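Local coordinates for protein putative tryptophan halogenase (Xanthomonas campestris pv. campestris, PDB 6Y1W) that probably acts as a flavin-dependent halogenase of tryptophan-like aromatic substrates, probably with FAD as cofactor and monooxygenase-type chemistry, at residues A[95-100]-A[266-271]; A[397-402]-A[409-414]. All coordinates share one frame; numbering follows the deposited sequence. Where two conformers were deposited one is given.

How the interactions relate
Interaction 1 joins strand 91-99 to strand 263-268 in one mixed sheet, whereas interaction 2 folds the loop after helix 371-397 against the end of helix 405-412. Their centres lie 12 Å apart, and both are partly buried. Interaction 1 mixes main-chain sheet bonds with an ion pair and a CH-pi contact; interaction 2 depends on a histidine bond to a helix-end carbonyl, a bridging water and an arginine lying on a methyl group. They meet directly: Thr399 OG1 lies 2.8 Å from Trp97 O and Arg401 NH1 2.9 Å from His96 O, both probable hydrogen bonds. One butanediol (chain J) touches both.

Interaction 1 (A[95-100]-A[266-271]); sequences EHWRDV and ARADRA. With BUD ((2S,3S)-butane-2,3-diol), chain I; BUD ((2S,3S)-butane-2,3-diol), chain J.
Glu95 and Arg267 meet through a single carboxylate oxygen: Glu95 OE1 receives Arg267 NE at 2.7 Å and Arg267 NH2 at 3.0 Å. The grip is side-on, and the carboxylate and guanidinium planes lie only 10° apart. Arg267 NH2 comes to the syn lone pair of OE1, while NE approaches nearly along the C-O bond. The bend of Arg267 at chi3 (-76°) places NE for this approach. Water 1 donates to Glu95 OE2 and makes a weak bond to Arg267 NH2. Beside the pair, Arg267 CG touches the edge of the His96 ring at CD2.

Ala266 O is gripped by two donors from opposite faces of its carbonyl plane: Glu95 N at 3.0 Å and Trp97 NE1, also at 3.0 Å. The indole N-H stands 59° out of that plane, yet the oxygen lies close to the plane of the indole ring. Ala268 N completes the main-chain pairing with Glu95 O at 2.8 Å. The two main-chain bonds, Glu95 N to Ala266 O and Ala268 N to Glu95 O, make a parallel bridge between Glu95 and Arg267, joining strands 91-99 and 263-268 within a mixed sheet, just where the first strand turns its corner at 96-98. Ala268 CB sits over the five-membered ring of Trp97, 3.7 Å from its centroid and almost straight above it, a CH-pi contact.

Around this first shell, Phe94 and Tyr396 meet the Trp97 indole edge-to-face. His96 ND1 is held by Asp101 N, and C4 of one butanediol (chain J) lies over a face of the imidazole. Farther along, the second diol (chain I) donates through O2 to Asp269 OD2 at 2.8 Å and accepts from Ala271 N at 3.0 Å.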
ATOM      1  N   GLU A  95     -26.501  14.714   1.708  1.00 13.91           N
ATOM      2  CA  GLU A  95     -27.792  15.052   2.309  1.00 14.85           C
ATOM      3  C   GLU A  95     -28.810  13.944   2.059  1.00 13.61           C
ATOM      4  O   GLU A  95     -28.968  13.479   0.920  1.00 15.43           O
ATOM      5  CB  GLU A  95     -28.289  16.382   1.750  1.00 14.34           C
ATOM      6  CG  GLU A  95     -27.402  17.550   2.112  1.00 15.03           C
ATOM      7  CD  GLU A  95     -27.880  18.875   1.552  1.00 20.27           C
ATOM      8  OE1 GLU A  95     -28.775  18.876   0.685  1.00 19.88           O
ATOM      9  OE2 GLU A  95     -27.364  19.922   2.007  1.00 21.55           O
ATOM     10  N   HIS A  96     -29.497  13.514   3.145  1.00 13.80           N
ATOM     11  CA  HIS A  96     -30.626  12.581   3.093  1.00 13.78           C
ATOM     12  C   HIS A  96     -30.190  11.139   2.807  1.00 15.06           C
ATOM     13  O   HIS A  96     -31.016  10.324   2.367  1.00 17.45           O
ATOM     14  CB  HIS A  96     -31.708  12.991   2.059  1.00 15.25           C
ATOM     15  CG  HIS A  96     -32.343  14.338   2.296  1.00 16.01           C
ATOM     16  ND1 HIS A  96     -33.086  14.648   3.424  1.00 16.39           N
ATOM     17  CD2 HIS A  96     -32.417  15.421   1.483  1.00 20.04           C
ATOM     18  CE1 HIS A  96     -33.538  15.889   3.315  1.00 21.16           C
ATOM     19  NE2 HIS A  96     -33.157  16.374   2.143  1.00 19.01           N
ATOM     20  N   TRP A  97     -28.910  10.796   3.020  1.00 13.28           N
ATOM     21  CA  TRP A  97     -28.445   9.434   2.764  1.00 15.94           C
ATOM     22  C   TRP A  97     -28.656   8.539   3.986  1.00 16.14           C
ATOM     23  O   TRP A  97     -29.237   7.447   3.870  1.00 17.51           O
ATOM     24  CB  TRP A  97     -26.950   9.442   2.344  1.00 15.15           C
ATOM     25  CG  TRP A  97     -26.765   9.986   0.953  1.00 14.53           C
ATOM     26  CD1 TRP A  97     -26.653  11.303   0.584  1.00 14.37           C
ATOM     27  CD2 TRP A  97     -26.678   9.225  -0.263  1.00 15.28           C
ATOM     28  NE1 TRP A  97     -26.547  11.406  -0.778  1.00 14.59           N
ATOM     29  CE2 TRP A  97     -26.552  10.154  -1.327  1.00 15.39           C
ATOM     30  CE3 TRP A  97     -26.703   7.857  -0.557  1.00 13.49           C
ATOM     31  CZ2 TRP A  97     -26.461   9.766  -2.655  1.00 14.68           C
ATOM     32  CZ3 TRP A  97     -26.635   7.469  -1.882  1.00 15.01           C
ATOM     33  CH2 TRP A  97     -26.505   8.421  -2.920  1.00 15.36           C
ATOM     34  N   ARG A  98     -28.156   8.979   5.145  1.00 15.49           N
ATOM     35  CA  ARG A  98     -28.353   8.206   6.365  1.00 16.83           C
ATOM     36  C   ARG A  98     -29.843   8.028   6.640  1.00 15.92           C
ATOM     37  O   ARG A  98     -30.315   6.917   6.893  1.00 17.37           O
ATOM     38  CB  ARG A  98     -27.670   8.893   7.546  1.00 16.62           C
ATOM     39  CG  ARG A  98     -27.700   7.986   8.785  1.00 22.96           C
ATOM     40  CD  ARG A  98     -28.018   8.684  10.056  1.00 34.07           C
ATOM     41  NE  ARG A  98     -28.153   7.695  11.125  1.00 26.79           N
ATOM     42  CZ  ARG A  98     -27.433   7.727  12.239  1.00 31.70           C
ATOM     43  NH1 ARG A  98     -26.527   8.678  12.400  1.00 29.44           N
ATOM     44  NH2 ARG A  98     -27.596   6.787  13.168  1.00 26.78           N
ATOM     45  N   ASP A  99     -30.600   9.120   6.562  1.00 16.51           N
ATOM     46  CA  ASP A  99     -32.052   9.079   6.616  1.00 14.36           C
ATOM     47  C   ASP A  99     -32.516  10.428   6.094  1.00 18.72           C
ATOM     48  O   ASP A  99     -31.706  11.351   5.925  1.00 16.79           O
ATOM     49  CB  ASP A  99     -32.553   8.840   8.049  1.00 15.86           C
ATOM     50  CG  ASP A  99     -33.930   8.219   8.086  1.00 19.53           C
ATOM     51  OD1 ASP A  99     -34.632   8.194   7.033  1.00 19.56           O
ATOM     52  OD2 ASP A  99     -34.288   7.744   9.201  1.00 23.94           O
ATOM     53  N   VAL A 100     -33.823  10.546   5.830  1.00 17.37           N
ATOM     54  CA  VAL A 100     -34.367  11.862   5.529  1.00 17.86           C
ATOM     55  C   VAL A 100     -33.996  12.816   6.642  1.00 17.62           C
ATOM     56  O   VAL A 100     -34.117  12.502   7.835  1.00 19.29           O
ATOM     57  CB  VAL A 100     -35.892  11.791   5.353  1.00 16.66           C
ATOM     58  CG1 VAL A 100     -36.457  13.183   5.083  1.00 22.97           C
ATOM     59  CG2 VAL A 100     -36.216  10.838   4.215  1.00 17.14           C
ATOM     60  N   ALA A 266     -24.312  16.255  -2.780  1.00 11.91           N
ATOM     61  CA  ALA A 266     -24.900  14.984  -3.214  1.00 13.36           C
ATOM     62  C   ALA A 266     -26.171  14.777  -2.406  1.00 15.52           C
ATOM     63  O   ALA A 266     -26.106  14.314  -1.259  1.00 13.96           O
ATOM     64  CB  ALA A 266     -23.934  13.825  -2.981  1.00 13.17           C
ATOM     65  N   ARG A 267     -27.327  15.121  -2.993  1.00 12.86           N
ATOM     66  CA  ARG A 267     -28.572  15.165  -2.231  1.00 12.24           C
ATOM     67  C   ARG A 267     -29.437  13.982  -2.645  1.00 13.91           C
ATOM     68  O   ARG A 267     -29.988  13.978  -3.754  1.00 14.39           O
ATOM     69  CB  ARG A 267     -29.307  16.474  -2.479  1.00 14.27           C
ATOM     70  CG  ARG A 267     -30.674  16.523  -1.716  1.00 14.87           C
ATOM     71  CD  ARG A 267     -31.384  17.858  -2.010  1.00 16.24           C
ATOM     72  NE  ARG A 267     -30.716  18.907  -1.238  1.00 15.93           N
ATOM     73  CZ  ARG A 267     -31.037  20.194  -1.321  1.00 19.85           C
ATOM     74  NH1 ARG A 267     -31.998  20.582  -2.166  1.00 17.94           N
ATOM     75  NH2 ARG A 267     -30.406  21.077  -0.559  1.00 19.66           N
ATOM     76  N   ALA A 268     -29.605  13.018  -1.732  1.00 13.92           N
ATOM     77  CA  ALA A 268     -30.416  11.844  -2.045  1.00 14.57           C
ATOM     78  C   ALA A 268     -31.899  12.201  -2.088  1.00 15.03           C
ATOM     79  O   ALA A 268     -32.360  13.090  -1.379  1.00 16.67           O
ATOM     80  CB  ALA A 268     -30.186  10.752  -1.007  1.00 13.44           C
ATOM     81  N   ASP A 269     -32.635  11.491  -2.949  1.00 15.30           N
ATOM     82  CA  ASP A 269     -34.077  11.671  -3.074  1.00 18.54           C
ATOM     83  C   ASP A 269     -34.731  10.291  -2.944  1.00 17.79           C
ATOM     84  O   ASP A 269     -34.210   9.437  -2.222  1.00 16.97           O
ATOM     85  CB  ASP A 269     -34.425  12.356  -4.404  1.00 14.73           C
ATOM     86  CG  ASP A 269     -35.786  13.043  -4.356  1.00 20.61           C
ATOM     87  OD1 ASP A 269     -35.891  14.111  -3.702  1.00 17.63           O
ATOM     88  OD2 ASP A 269     -36.743  12.473  -4.939  1.00 19.69           O
ATOM     89  N   ARG A 270     -35.856  10.058  -3.616  1.00 18.19           N
ATOM     90  CA  ARG A 270     -36.611   8.811  -3.408  1.00 16.44           C
ATOM     91  C   ARG A 270     -35.999   7.623  -4.128  1.00 17.74           C
ATOM     92  O   ARG A 270     -36.103   6.488  -3.638  1.00 18.16           O
ATOM     93  CB  ARG A 270     -38.055   8.968  -3.917  1.00 16.56           C
ATOM     94  CG  ARG A 270     -38.878   9.986  -3.154  1.00 18.32           C
ATOM     95  CD  ARG A 270     -40.229  10.169  -3.906  1.00 19.15           C
ATOM     96  NE  ARG A 270     -40.898   8.877  -4.116  1.00 23.00           N
ATOM     97  CZ  ARG A 270     -41.581   8.216  -3.171  1.00 21.70           C
ATOM     98  NH1 ARG A 270     -41.709   8.707  -1.939  1.00 22.43           N
ATOM     99  NH2 ARG A 270     -42.133   7.052  -3.484  1.00 22.98           N
ATOM    100  N   ALA A 271     -35.400   7.843  -5.307  1.00 18.38           N
ATOM    101  CA  ALA A 271     -34.910   6.752  -6.154  1.00 18.42           C
ATOM    102  C   ALA A 271     -33.657   7.199  -6.911  1.00 15.47           C
ATOM    103  O   ALA A 271     -33.381   6.762  -8.044  1.00 18.44           O
ATOM    104  CB  ALA A 271     -35.989   6.269  -7.132  1.00 21.95           C
TER
HETATM  105  C1  BUD I 607     -38.096  10.604  -9.704  0.83 26.40           C
HETATM  106  O1  BUD I 607     -38.575  10.353  -7.408  0.83 27.34           O
HETATM  107  C2  BUD I 607     -37.627  10.033  -8.381  0.83 26.99           C
HETATM  108  O2  BUD I 607     -36.002  10.484  -6.688  0.83 15.60           O
HETATM  109  C3  BUD I 607     -36.291  10.697  -8.030  0.83 24.75           C
HETATM  110  C4  BUD I 607     -35.172  10.056  -8.847  0.83 24.94           C
HETATM  111  C1  BUD J 608     -37.800  14.759   0.724  1.00 42.60           C
HETATM  112  O1  BUD J 608     -38.443  13.224  -1.071  1.00 37.80           O
HETATM  113  C2  BUD J 608     -37.361  13.769  -0.356  1.00 40.56           C
HETATM  114  O2  BUD J 608     -36.538  11.602  -0.678  1.00 23.60           O
HETATM  115  C3  BUD J 608     -36.666  12.587   0.300  1.00 35.79           C
HETATM  116  C4  BUD J 608     -35.260  12.970   0.762  1.00 27.37           C
HETATM  117  O   HOH W   1     -28.336  22.289   1.581  1.00 43.64           O

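Interaction 2 (A[397-402]-A[409-414]); sequences HATDRR and DCASME. With BUD ((2S,3S)-butane-2,3-diol), chain J.
Ala411 O and His397 O share water 2, which donates to each at 2.7 Å and lies above the centre of the His397 ring. The ring itself makes the direct polar bond of the contact: His397 ND1 donates to Cys410 O at 2.9 Å with an N-H...O angle of 163°. The oxygen lies near the imidazole plane, and the donor lies in the carbonyl plane. At the adjoining CE1, Ala411 O approaches to 3.1 Å and Met413 O to 3.3 Å, both obliquely to the ring. Chi1 of -168° sets CG of His397 anti to the backbone N, and the far end of the ring reaches the carbonyls of the last helical turn and of Met413 just beyond it. Met413 CE packs on His397 CB, and its CG lies beside ND1.

A second patch forms at Ala411 CB, which in the conformer given lies over one face of the Arg402 guanidinium, 3.3 Å from NH2. That nitrogen is fixed by Thr399 O at 3.0 Å and Arg401 O at 2.9 Å, two acceptors in the guanidinium plane, so the loop's own carbonyls fix how the group is turned, with one face against the methyl. Thr399 CG2 also touches Ala411 CB. Its OG1 accepts from Arg401 N, an ST turn, and bonds outward to Trp97 O. Arg401 itself leads away from residues 409-414, pairing with Asp403 and giving NH2 to butanediol (chain J).

The loop links two helices: His397 ends helix 371-397, and the chain passes on into helix 405-412. Met423 of helix 417-429 packs on His397, Trp407 touches Thr399 and Arg401, and Asp400 joins the loop to Arg98 on strand 91-99.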
ATOM      1  N   HIS A 397     -26.009   1.094   0.571  1.00 15.14           N
ATOM      2  CA  HIS A 397     -26.358  -0.007   1.473  1.00 13.81           C
ATOM      3  C   HIS A 397     -26.415   0.423   2.924  1.00 16.62           C
ATOM      4  O   HIS A 397     -27.233  -0.111   3.689  1.00 19.35           O
ATOM      5  CB  HIS A 397     -25.342  -1.153   1.330  1.00 16.58           C
ATOM      6  CG  HIS A 397     -25.763  -2.436   2.001  1.00 14.77           C
ATOM      7  ND1 HIS A 397     -26.926  -3.095   1.657  1.00 16.31           N
ATOM      8  CD2 HIS A 397     -25.153  -3.198   2.945  1.00 18.74           C
ATOM      9  CE1 HIS A 397     -27.011  -4.219   2.363  1.00 17.81           C
ATOM     10  NE2 HIS A 397     -25.955  -4.307   3.153  1.00 17.29           N
ATOM     11  N   ALA A 398     -25.550   1.352   3.333  1.00 14.91           N
ATOM     12  CA  ALA A 398     -25.530   1.835   4.717  1.00 17.94           C
ATOM     13  C   ALA A 398     -26.562   2.953   4.843  1.00 19.49           C
ATOM     14  O   ALA A 398     -26.279   4.123   4.586  1.00 17.82           O
ATOM     15  CB  ALA A 398     -24.133   2.297   5.102  1.00 15.06           C
ATOM     16  N   THR A 399     -27.802   2.602   5.207  1.00 16.00           N
ATOM     17  CA  THR A 399     -28.831   3.634   5.291  1.00 15.18           C
ATOM     18  C   THR A 399     -29.882   3.177   6.283  1.00 17.54           C
ATOM     19  O   THR A 399     -30.133   1.971   6.409  1.00 18.09           O
ATOM     20  CB  THR A 399     -29.504   3.955   3.937  1.00 16.00           C
ATOM     21  OG1 THR A 399     -30.475   4.983   4.153  1.00 16.54           O
ATOM     22  CG2 THR A 399     -30.197   2.709   3.329  1.00 16.57           C
ATOM     23  N   ASP A 400     -30.473   4.146   6.991  1.00 16.60           N
ATOM     24  CA  ASP A 400     -31.664   3.907   7.808  1.00 17.55           C
ATOM     25  C   ASP A 400     -32.952   3.989   7.000  1.00 17.73           C
ATOM     26  O   ASP A 400     -34.029   3.638   7.521  1.00 18.37           O
ATOM     27  CB  ASP A 400     -31.763   4.915   8.959  1.00 18.35           C
ATOM     28  CG  ASP A 400     -30.627   4.806   9.957  1.00 21.82           C
ATOM     29  OD1 ASP A 400     -29.923   3.772  10.011  1.00 21.67           O
ATOM     30  OD2 ASP A 400     -30.464   5.780  10.707  1.00 25.48           O
ATOM     31  N   ARG A 401     -32.873   4.429   5.754  1.00 18.65           N
ATOM     32  CA  ARG A 401     -34.074   4.701   4.978  1.00 14.62           C
ATOM     33  C   ARG A 401     -34.813   3.419   4.625  1.00 15.57           C
ATOM     34  O   ARG A 401     -34.221   2.472   4.094  1.00 17.67           O
ATOM     35  CB  ARG A 401     -33.715   5.466   3.711  1.00 14.13           C
ATOM     36  CG  ARG A 401     -33.163   6.868   4.036  1.00 15.66           C
ATOM     37  CD  ARG A 401     -33.050   7.737   2.764  1.00 15.89           C
ATOM     38  NE  ARG A 401     -34.344   8.062   2.154  1.00 16.52           N
ATOM     39  CZ  ARG A 401     -34.514   9.017   1.237  1.00 19.01           C
ATOM     40  NH1 ARG A 401     -33.468   9.748   0.836  1.00 17.19           N
ATOM     41  NH2 ARG A 401     -35.718   9.229   0.687  1.00 18.57           N
ATOM     42  N   ARG A 402     -36.132   3.426   4.864  1.00 17.44           N
ATOM     43  CA  ARG A 402     -37.029   2.378   4.387  1.00 17.53           C
ATOM     44  C   ARG A 402     -38.271   2.998   3.759  1.00 17.32           C
ATOM     45  O   ARG A 402     -39.315   2.330   3.625  1.00 20.78           O
ATOM     46  CB  ARG A 402     -37.423   1.419   5.523  1.00 19.51           C
ATOM     47  CG  ARG A 402     -36.241   0.827   6.278  1.00 15.35           C
ATOM     48  CD  ARG A 402     -35.458  -0.185   5.441  1.00 17.36           C
ATOM     49  NE  ARG A 402     -34.460  -0.866   6.257  1.00 18.43           N
ATOM     50  CZ  ARG A 402     -33.226  -0.432   6.485  1.00 23.02           C
ATOM     51  NH1 ARG A 402     -32.411  -1.149   7.267  1.00 23.27           N
ATOM     52  NH2 ARG A 402     -32.812   0.715   5.934  1.00 17.89           N
ATOM     53  N   ASP A 409     -34.811  -1.806  -1.007  1.00 15.10           N
ATOM     54  CA  ASP A 409     -34.027  -2.750  -1.808  1.00 16.54           C
ATOM     55  C   ASP A 409     -32.528  -2.511  -1.613  1.00 19.07           C
ATOM     56  O   ASP A 409     -31.748  -3.465  -1.472  1.00 20.38           O
ATOM     57  CB  ASP A 409     -34.374  -2.646  -3.295  1.00 17.65           C
ATOM     58  CG  ASP A 409     -35.779  -3.165  -3.622  1.00 22.72           C
ATOM     59  OD1 ASP A 409     -36.482  -3.703  -2.721  1.00 22.96           O
ATOM     60  OD2 ASP A 409     -36.176  -2.996  -4.778  1.00 21.95           O
ATOM     61  N   CYS A 410     -32.108  -1.243  -1.556  1.00 15.37           N
ATOM     62  CA  CYS A 410     -30.683  -0.968  -1.320  1.00 14.34           C
ATOM     63  C   CYS A 410     -30.236  -1.502   0.033  1.00 15.52           C
ATOM     64  O   CYS A 410     -29.124  -2.026   0.179  1.00 16.56           O
ATOM     65  CB  CYS A 410     -30.401   0.546  -1.375  1.00 14.84           C
ATOM     66  SG  CYS A 410     -30.523   1.348  -2.982  1.00 16.61           S
ATOM     67  N   ALA A 411     -31.084  -1.354   1.054  0.50 16.65           N
ATOM     68  CA  ALA A 411     -30.700  -1.767   2.398  0.50 16.68           C
ATOM     69  C   ALA A 411     -30.679  -3.284   2.550  0.50 17.71           C
ATOM     70  O   ALA A 411     -29.936  -3.811   3.392  0.50 18.66           O
ATOM     71  CB  ALA A 411     -31.657  -1.129   3.413  0.50 17.41           C
ATOM     72  N   SER A 412     -31.482  -3.995   1.762  1.00 19.06           N
ATOM     73  CA  SER A 412     -31.676  -5.436   1.959  1.00 17.50           C
ATOM     74  C   SER A 412     -30.907  -6.297   0.960  1.00 19.36           C
ATOM     75  O   SER A 412     -30.807  -7.516   1.165  1.00 20.33           O
ATOM     76  CB  SER A 412     -33.181  -5.760   1.886  1.00 22.12           C
ATOM     77  OG  SER A 412     -33.649  -5.693   0.551  1.00 25.15           O
ATOM     78  N   MET A 413     -30.319  -5.701  -0.074  1.00 17.76           N
ATOM     79  CA  MET A 413     -29.640  -6.466  -1.122  1.00 15.13           C
ATOM     80  C   MET A 413     -28.422  -7.198  -0.562  1.00 18.27           C
ATOM     81  O   MET A 413     -27.790  -6.757   0.405  1.00 16.99           O
ATOM     82  CB  MET A 413     -29.212  -5.519  -2.254  1.00 18.24           C
ATOM     83  CG  MET A 413     -28.137  -4.546  -1.841  1.00 18.39           C
ATOM     84  SD  MET A 413     -27.616  -3.480  -3.234  1.00 18.63           S
ATOM     85  CE  MET A 413     -26.609  -2.316  -2.366  1.00 17.15           C
ATOM     86  N   GLU A 414     -28.048  -8.306  -1.216  1.00 18.19           N
ATOM     87  CA  GLU A 414     -26.748  -8.901  -0.936  1.00 20.00           C
ATOM     88  C   GLU A 414     -25.639  -7.987  -1.462  1.00 17.21           C
ATOM     89  O   GLU A 414     -25.846  -7.248  -2.419  1.00 18.42           O
ATOM     90  CB  GLU A 414     -26.635 -10.268  -1.603  1.00 22.41           C
ATOM     91  CG  GLU A 414     -27.691 -11.250  -1.132  1.00 31.32           C
ATOM     92  CD  GLU A 414     -27.618 -11.497   0.365  1.00 50.53           C
ATOM     93  OE1 GLU A 414     -26.529 -11.878   0.853  1.00 51.36           O
ATOM     94  OE2 GLU A 414     -28.645 -11.294   1.056  1.00 61.89           O
TER
HETATM   95  C1  BUD J 608     -37.800  14.759   0.724  1.00 42.60           C
HETATM   96  O1  BUD J 608     -38.443  13.224  -1.071  1.00 37.80           O
HETATM   97  C2  BUD J 608     -37.361  13.769  -0.356  1.00 40.56           C
HETATM   98  O2  BUD J 608     -36.538  11.602  -0.678  1.00 23.60           O
HETATM   99  C3  BUD J 608     -36.666  12.587   0.300  1.00 35.79           C
HETATM  100  C4  BUD J 608     -35.260  12.970   0.762  1.00 27.37           C
HETATM  101  O   HOH W   2     -28.241  -2.310   4.860  1.00 23.08           O